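Local coordinates for protein alginate lyase, family PL7 (PDB 3ZPY) that probably cleaves alginate as a polysaccharide lyase of family PL7, this chain being the catalytic domain of a longer marine bacterial enzyme, at residues Trp101-Asp113 with Phe144-Lys156. Numbering follows the deposited sequence.
Sequences WTVQVNQLPQDTD and FIGEENQSSGSVK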
ATOM      1  N   TRP A 101       5.533   4.988   8.960  1.00  3.98           N
ATOM      2  CA  TRP A 101       4.086   5.066   9.229  1.00  3.72           C
ATOM      3  C   TRP A 101       3.730   4.124  10.304  1.00  3.74           C
ATOM      4  O   TRP A 101       4.343   3.061  10.470  1.00  5.66           O
ATOM      5  CB  TRP A 101       3.280   4.778   7.940  1.00  4.38           C
ATOM      6  CG  TRP A 101       3.251   3.408   7.349  1.00  4.70           C
ATOM      7  CD1 TRP A 101       2.078   2.647   7.209  1.00  6.15           C
ATOM      8  CD2 TRP A 101       4.311   2.603   6.777  1.00  4.63           C
ATOM      9  NE1 TRP A 101       2.346   1.470   6.607  1.00  5.35           N
ATOM     10  CE2 TRP A 101       3.682   1.369   6.305  1.00  4.46           C
ATOM     11  CE3 TRP A 101       5.663   2.789   6.560  1.00  5.09           C
ATOM     12  CZ2 TRP A 101       4.451   0.360   5.658  1.00  5.05           C
ATOM     13  CZ3 TRP A 101       6.405   1.792   5.930  1.00  5.66           C
ATOM     14  CH2 TRP A 101       5.812   0.587   5.529  1.00  4.62           C
ATOM     15  N   THR A 102       2.716   4.480  11.051  1.00  3.94           N
ATOM     16  CA  THR A 102       2.235   3.664  12.144  1.00  3.66           C
ATOM     17  C   THR A 102       0.968   3.041  11.618  1.00  3.43           C
ATOM     18  O   THR A 102       0.052   3.746  11.152  1.00  4.46           O
ATOM     19  CB  THR A 102       1.994   4.582  13.386  1.00  3.87           C
ATOM     20  OG1 THR A 102       3.254   5.119  13.776  1.00  5.28           O
ATOM     21  CG2 THR A 102       1.361   3.794  14.571  1.00  4.79           C
ATOM     22  N   VAL A 103       0.890   1.768  11.775  1.00  3.67           N
ATOM     23  CA  VAL A 103      -0.215   1.020  11.013  1.00  3.85           C
ATOM     24  C   VAL A 103      -0.854  -0.023  11.922  1.00  4.25           C
ATOM     25  O   VAL A 103      -0.214  -0.606  12.824  1.00  5.90           O
ATOM     26  CB  VAL A 103       0.406   0.329   9.748  1.00  5.33           C
ATOM     27  CG1 VAL A 103       1.331  -0.872  10.105  1.00  8.42           C
ATOM     28  CG2 VAL A 103      -0.692  -0.126   8.771  1.00  5.45           C
ATOM     29  N   GLN A 104      -2.133  -0.284  11.614  1.00  3.96           N
ATOM     30  CA  GLN A 104      -2.753  -1.577  11.946  1.00  4.13           C
ATOM     31  C   GLN A 104      -3.508  -2.117  10.758  1.00  3.59           C
ATOM     32  O   GLN A 104      -3.893  -1.362   9.844  1.00  4.38           O
ATOM     33  CB  GLN A 104      -3.755  -1.451  13.065  1.00  4.99           C
ATOM     34  CG  GLN A 104      -3.257  -0.794  14.385  1.00  5.69           C
ATOM     35  CD  GLN A 104      -4.230  -1.041  15.486  1.00  4.88           C
ATOM     36  OE1 GLN A 104      -5.391  -1.510  15.210  1.00  5.89           O
ATOM     37  NE2 GLN A 104      -3.853  -0.760  16.715  1.00  6.81           N
ATOM     38  N   VAL A 105      -3.627  -3.440  10.761  1.00  4.55           N
ATOM     39  CA  VAL A 105      -4.518  -4.083   9.789  1.00  4.37           C
ATOM     40  C   VAL A 105      -5.643  -4.621  10.683  1.00  3.97           C
ATOM     41  O   VAL A 105      -5.354  -5.400  11.625  1.00  4.23           O
ATOM     42  CB  VAL A 105      -3.850  -5.131   8.899  1.00  4.69           C
ATOM     43  CG1 VAL A 105      -4.911  -5.771   7.990  1.00  5.25           C
ATOM     44  CG2 VAL A 105      -2.661  -4.515   8.162  1.00  5.84           C
ATOM     45  N   ASN A 106      -6.910  -4.264  10.368  1.00  4.67           N
ATOM     46  CA  ASN A 106      -7.992  -4.653  11.160  1.00  4.68           C
ATOM     47  C   ASN A 106      -8.855  -5.780  10.546  1.00  4.54           C
ATOM     48  O   ASN A 106      -9.679  -6.314  11.230  1.00  5.63           O
ATOM     49  CB  ASN A 106      -8.888  -3.435  11.396  1.00  6.73           C
ATOM     50  CG  ASN A 106      -8.115  -2.301  12.123  1.00  5.96           C
ATOM     51  OD1 ASN A 106      -7.648  -2.499  13.253  1.00  9.40           O
ATOM     52  ND2 ASN A 106      -7.840  -1.214  11.416  1.00  7.83           N
ATOM     53  N   GLN A 107      -8.670  -6.118   9.264  1.00  4.40           N
ATOM     54  CA  GLN A 107      -9.507  -7.097   8.605  1.00  4.65           C
ATOM     55  C   GLN A 107      -8.796  -7.472   7.325  1.00  4.20           C
ATOM     56  O   GLN A 107      -8.301  -6.589   6.615  1.00  4.62           O
ATOM     57  CB  GLN A 107     -10.874  -6.442   8.198  1.00  4.95           C
ATOM     58  CG  GLN A 107     -11.855  -7.409   7.580  1.00  5.65           C
ATOM     59  CD  GLN A 107     -12.561  -8.387   8.520  1.00  7.36           C
ATOM     60  OE1 GLN A 107     -12.690  -8.203   9.674  1.00  8.20           O
ATOM     61  NE2 GLN A 107     -13.126  -9.360   7.956  1.00 15.67           N
ATOM     62  N   LEU A 108      -8.784  -8.783   7.035  1.00  4.80           N
ATOM     63  CA  LEU A 108      -8.273  -9.300   5.742  1.00  5.29           C
ATOM     64  C   LEU A 108      -9.464  -9.667   4.857  1.00  5.04           C
ATOM     65  O   LEU A 108     -10.557 -10.045   5.341  1.00  7.08           O
ATOM     66  CB  LEU A 108      -7.437 -10.573   5.943  1.00  5.70           C
ATOM     67  CG  LEU A 108      -6.139 -10.293   6.688  1.00  5.40           C
ATOM     68  CD1 LEU A 108      -5.421 -11.610   6.921  1.00  8.16           C
ATOM     69  CD2 LEU A 108      -5.310  -9.206   6.060  1.00  7.47           C
ATOM     70  N   PRO A 109      -9.248  -9.597   3.512  1.00  5.13           N
ATOM     71  CA  PRO A 109     -10.256 -10.008   2.563  1.00  6.27           C
ATOM     72  C   PRO A 109     -10.180 -11.520   2.352  1.00  5.98           C
ATOM     73  O   PRO A 109      -9.516 -12.241   3.153  1.00  6.34           O
ATOM     74  CB  PRO A 109      -9.897  -9.180   1.329  1.00  6.48           C
ATOM     75  CG  PRO A 109      -8.347  -9.254   1.365  1.00  6.40           C
ATOM     76  CD  PRO A 109      -8.071  -8.977   2.859  1.00  5.93           C
ATOM     77  N   GLN A 110     -10.843 -12.019   1.263  1.00  6.33           N
ATOM     78  CA  GLN A 110     -10.845 -13.475   0.948  1.00  9.31           C
ATOM     79  C   GLN A 110     -10.279 -13.559  -0.451  1.00  8.35           C
ATOM     80  O   GLN A 110     -10.824 -12.872  -1.396  1.00  9.14           O
ATOM     81  CB  GLN A 110     -12.239 -13.984   0.997  1.00  9.37           C
ATOM     82  CG  GLN A 110     -12.376 -15.425   0.445  1.00 10.82           C
ATOM     83  CD  GLN A 110     -13.764 -15.921   0.609  1.00 18.64           C
ATOM     84  OE1 GLN A 110     -14.536 -15.375   1.370  1.00 16.22           O
ATOM     85  NE2 GLN A 110     -14.106 -16.977  -0.104  1.00 26.76           N
ATOM     86  N   ASP A 111      -9.249 -14.390  -0.611  1.00  7.97           N
ATOM     87  CA  ASP A 111      -8.659 -14.695  -1.937  1.00  8.82           C
ATOM     88  C   ASP A 111      -9.702 -15.113  -2.938  1.00  8.67           C
ATOM     89  O   ASP A 111     -10.770 -15.665  -2.597  1.00  9.61           O
ATOM     90  CB  ASP A 111      -7.716 -15.895  -1.761  1.00  9.54           C
ATOM     91  CG  ASP A 111      -6.390 -15.513  -1.004  1.00  9.90           C
ATOM     92  OD1 ASP A 111      -6.274 -14.337  -0.511  1.00  9.39           O
ATOM     93  OD2 ASP A 111      -5.531 -16.457  -1.000  1.00 15.65           O
ATOM     94  N   THR A 112      -9.381 -14.925  -4.236  1.00  8.79           N
ATOM     95  CA  THR A 112     -10.243 -15.427  -5.343  1.00  9.68           C
ATOM     96  C   THR A 112     -10.549 -16.900  -5.155  1.00 11.62           C
ATOM     97  O   THR A 112     -11.702 -17.313  -5.324  1.00 12.30           O
ATOM     98  CB  THR A 112      -9.532 -15.208  -6.698  1.00  9.53           C
ATOM     99  OG1 THR A 112      -9.332 -13.799  -6.808  1.00  9.70           O
ATOM    100  CG2 THR A 112     -10.445 -15.694  -7.891  1.00 10.73           C
ATOM    101  N   ASP A 113      -9.527 -17.670  -4.770  1.00 10.95           N
ATOM    102  CA  ASP A 113      -9.657 -19.116  -4.605  1.00 17.10           C
ATOM    103  C   ASP A 113     -10.311 -19.496  -3.297  1.00 17.58           C
ATOM    104  O   ASP A 113     -10.438 -20.669  -3.053  1.00 24.09           O
ATOM    105  CB  ASP A 113      -8.312 -19.875  -4.763  1.00 21.08           C
ATOM    106  CG  ASP A 113      -7.293 -19.552  -3.640  1.00 24.75           C
ATOM    107  OD1 ASP A 113      -7.750 -19.105  -2.553  1.00 14.89           O
ATOM    108  OD2 ASP A 113      -6.055 -19.841  -3.843  1.00 26.64           O
ATOM    109  N   PHE A 144       0.398  -8.356   5.200  1.00  4.65           N
ATOM    110  CA  PHE A 144      -0.019  -9.407   6.123  1.00  4.65           C
ATOM    111  C   PHE A 144      -0.867 -10.459   5.371  1.00  5.51           C
ATOM    112  O   PHE A 144      -1.727 -10.074   4.589  1.00  5.14           O
ATOM    113  CB  PHE A 144      -0.823  -8.856   7.309  1.00  4.68           C
ATOM    114  CG  PHE A 144      -0.027  -8.119   8.337  1.00  4.56           C
ATOM    115  CD1 PHE A 144       1.351  -8.299   8.561  1.00  6.15           C
ATOM    116  CD2 PHE A 144      -0.741  -7.294   9.199  1.00  5.21           C
ATOM    117  CE1 PHE A 144       1.987  -7.546   9.555  1.00  6.05           C
ATOM    118  CE2 PHE A 144      -0.131  -6.583  10.210  1.00  6.07           C
ATOM    119  CZ  PHE A 144       1.259  -6.731  10.388  1.00  6.82           C
ATOM    120  N   ILE A 145      -0.584 -11.721   5.690  1.00  5.51           N
ATOM    121  CA  ILE A 145      -1.256 -12.831   5.107  1.00  5.63           C
ATOM    122  C   ILE A 145      -1.827 -13.706   6.236  1.00  6.55           C
ATOM    123  O   ILE A 145      -1.151 -13.975   7.247  1.00  7.95           O
ATOM    124  CB  ILE A 145      -0.332 -13.640   4.172  1.00  5.21           C
ATOM    125  CG1 ILE A 145      -1.136 -14.796   3.504  1.00  7.24           C
ATOM    126  CG2 ILE A 145       0.927 -14.177   4.907  1.00  6.30           C
ATOM    127  CD1 ILE A 145      -0.446 -15.301   2.285  1.00  7.58           C
ATOM    128  N   GLY A 146      -3.054 -14.161   6.038  1.00  6.20           N
ATOM    129  CA  GLY A 146      -3.765 -14.976   7.032  1.00  6.71           C
ATOM    130  C   GLY A 146      -4.959 -15.673   6.469  1.00  6.73           C
ATOM    131  O   GLY A 146      -4.928 -16.109   5.313  1.00  7.04           O
ATOM    132  N   GLU A 147      -5.994 -15.857   7.261  1.00  7.88           N
ATOM    133  CA  GLU A 147      -7.149 -16.603   6.790  1.00  7.62           C
ATOM    134  C   GLU A 147      -8.120 -15.700   6.033  1.00  7.96           C
ATOM    135  O   GLU A 147      -8.104 -14.457   6.195  1.00  6.81           O
ATOM    136  CB  GLU A 147      -7.927 -17.127   8.004  1.00  9.66           C
ATOM    137  CG  GLU A 147      -7.162 -18.083   8.873  1.00 15.14           C
ATOM    138  CD  GLU A 147      -7.754 -17.988  10.255  1.00 24.62           C
ATOM    139  OE1 GLU A 147      -8.873 -18.556  10.422  1.00 37.60           O
ATOM    140  OE2 GLU A 147      -7.161 -17.318  11.144  1.00 28.31           O
ATOM    141  N   GLU A 148      -8.961 -16.328   5.208  1.00  8.26           N
ATOM    142  CA  GLU A 148      -9.955 -15.551   4.455  1.00  8.71           C
ATOM    143  C   GLU A 148     -10.853 -14.820   5.479  1.00  7.35           C
ATOM    144  O   GLU A 148     -11.276 -15.378   6.482  1.00  8.90           O
ATOM    145  CB  GLU A 148     -10.804 -16.418   3.578  1.00 10.43           C
ATOM    146  CG  GLU A 148     -11.479 -17.613   4.314  1.00 12.80           C
ATOM    147  CD  GLU A 148     -10.581 -18.848   4.475  1.00 14.06           C
ATOM    148  OE1 GLU A 148      -9.325 -18.741   4.351  1.00 16.01           O
ATOM    149  OE2 GLU A 148     -11.163 -19.946   4.753  1.00 21.45           O
ATOM    150  N   ASN A 149     -11.114 -13.554   5.173  1.00  6.94           N
ATOM    151  CA  ASN A 149     -11.991 -12.732   6.105  1.00  8.00           C
ATOM    152  C   ASN A 149     -11.509 -12.720   7.532  1.00  7.92           C
ATOM    153  O   ASN A 149     -12.365 -12.456   8.417  1.00  8.13           O
ATOM    154  CB  ASN A 149     -13.457 -13.171   5.966  1.00  8.56           C
ATOM    155  CG  ASN A 149     -13.854 -13.091   4.518  1.00  8.93           C
ATOM    156  OD1 ASN A 149     -14.455 -14.036   4.014  1.00 14.35           O
ATOM    157  ND2 ASN A 149     -13.567 -11.929   3.896  1.00  6.40           N
ATOM    158  N   GLN A 150     -10.194 -12.869   7.728  1.00  6.06           N
ATOM    159  CA  GLN A 150      -9.725 -12.839   9.149  1.00  6.74           C
ATOM    160  C   GLN A 150      -9.985 -11.484   9.836  1.00  7.27           C
ATOM    161  O   GLN A 150      -9.615 -10.404   9.277  1.00  7.65           O
ATOM    162  CB  GLN A 150      -8.243 -13.200   9.202  1.00  6.84           C
ATOM    163  CG  GLN A 150      -7.781 -13.511  10.634  1.00  6.89           C
ATOM    164  CD  GLN A 150      -6.377 -14.029  10.730  1.00  6.83           C
ATOM    165  OE1 GLN A 150      -5.790 -14.506   9.692  1.00  8.26           O
ATOM    166  NE2 GLN A 150      -5.799 -13.940  11.873  1.00  6.24           N
ATOM    167  N   SER A 151     -10.584 -11.499  11.034  1.00  7.60           N
ATOM    168  CA  SER A 151     -10.990 -10.337  11.745  1.00  7.39           C
ATOM    169  C   SER A 151     -10.162 -10.063  13.012  1.00  6.14           C
ATOM    170  O   SER A 151     -10.303  -9.022  13.656  1.00  9.06           O
ATOM    171  CB  SER A 151     -12.509 -10.475  12.021  1.00 10.61           C
ATOM    172  OG  SER A 151     -12.716 -11.682  12.741  1.00 11.64           O
ATOM    173  N   SER A 152      -9.336 -11.028  13.439  1.00  7.29           N
ATOM    174  CA  SER A 152      -8.525 -10.873  14.698  1.00  6.86           C
ATOM    175  C   SER A 152      -7.457 -11.903  14.643  1.00  6.33           C
ATOM    176  O   SER A 152      -7.513 -12.850  13.844  1.00  7.79           O
ATOM    177  CB  SER A 152      -9.438 -11.137  15.841  1.00  9.28           C
ATOM    178  OG  SER A 152      -9.800 -12.490  15.910  1.00  9.94           O
ATOM    179  N   GLY A 153      -6.424 -11.697  15.446  1.00  6.30           N
ATOM    180  CA  GLY A 153      -5.452 -12.736  15.727  1.00  7.99           C
ATOM    181  C   GLY A 153      -4.227 -12.690  14.869  1.00  6.97           C
ATOM    182  O   GLY A 153      -3.805 -11.663  14.322  1.00  6.86           O
ATOM    183  N   SER A 154      -3.646 -13.881  14.787  1.00  6.93           N
ATOM    184  CA  SER A 154      -2.250 -14.006  14.315  1.00  7.26           C
ATOM    185  C   SER A 154      -2.162 -14.061  12.821  1.00  6.10           C
ATOM    186  O   SER A 154      -2.962 -14.721  12.172  1.00  7.05           O
ATOM    187  CB  SER A 154      -1.577 -15.189  14.866  1.00  8.33           C
ATOM    188  OG  SER A 154      -2.390 -16.339  14.705  1.00 12.42           O
ATOM    189  N   VAL A 155      -1.205 -13.351  12.229  1.00  5.32           N
ATOM    190  CA  VAL A 155      -0.938 -13.357  10.786  1.00  5.45           C
ATOM    191  C   VAL A 155       0.557 -13.421  10.564  1.00  5.54           C
ATOM    192  O   VAL A 155       1.383 -13.260  11.529  1.00  5.94           O
ATOM    193  CB  VAL A 155      -1.536 -12.043  10.146  1.00  5.22           C
ATOM    194  CG1 VAL A 155      -3.052 -11.992  10.276  1.00  5.84           C
ATOM    195  CG2 VAL A 155      -0.907 -10.788  10.744  1.00  7.28           C
ATOM    196  N   LYS A 156       0.917 -13.586   9.306  1.00  6.44           N
ATOM    197  CA  LYS A 156       2.359 -13.456   8.984  1.00  5.37           C
ATOM    198  C   LYS A 156       2.647 -12.194   8.206  1.00  4.70           C
ATOM    199  O   LYS A 156       1.831 -11.752   7.366  1.00  5.57           O
ATOM    200  CB  LYS A 156       2.847 -14.664   8.195  1.00  6.92           C
ATOM    201  CG  LYS A 156       2.807 -15.940   9.028  1.00  8.15           C
ATOM    202  CD  LYS A 156       3.306 -17.100   8.158  1.00 13.24           C
ATOM    203  CE  LYS A 156       3.313 -18.373   8.968  1.00 14.27           C
ATOM    204  NZ  LYS A 156       4.039 -19.450   8.230  1.00 22.51           N
TER
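Leu108 points into the loop joining strands 138-146 and 154-160, its CD1 3.6 Å from Gly146 N and also close to Val155 CG1 and Gln150 CB. The other branch, CD2, has Phe144 O as its nearest atom across the contact. Two backbone bonds hold the chain here: Leu108 N to Gln150 O, 2.9 Å, nearly straight (167° at the hydrogen) and in the carbonyl plane, and Asn149 N to Pro109 O, where the donor sits 64° above the carbonyl plane and so misses the lone pairs. Gln107, its CG anti to the backbone N (chi1 -176°) and its chain bent at chi2, lays its amide along the loop, OE1 3.3 Å from Ser151 CB and NE2 3.2 Å from Asn149 O. In the beta-sandwich (jelly-roll) fold of PL7 lyases, the contact joins the end of strand 96-107 in one sheet to a hairpin of the other. Nearer the interior, Val105 CG2 meets Phe144 CD2 obliquely at 3.5 Å; Val155 CG2, from the same segment as Phe144, sits 3.7 Å above one face of that ring, offset toward its rim. The type II turn, Glu147 to Gln150, is braced by Gln150: OE1 accepts Glu147 N at 2.8 Å, and NE2 donates in its amide plane to Ser152 O and Ser154 O. A leucine in its place would probably leave those three backbone groups without their mate and let the loop facing Leu108 shift. At the outer end, Gln110 CG rests 3.6 Å from Glu148 CB, while Glu148 OE1 bonds to Gly116 N.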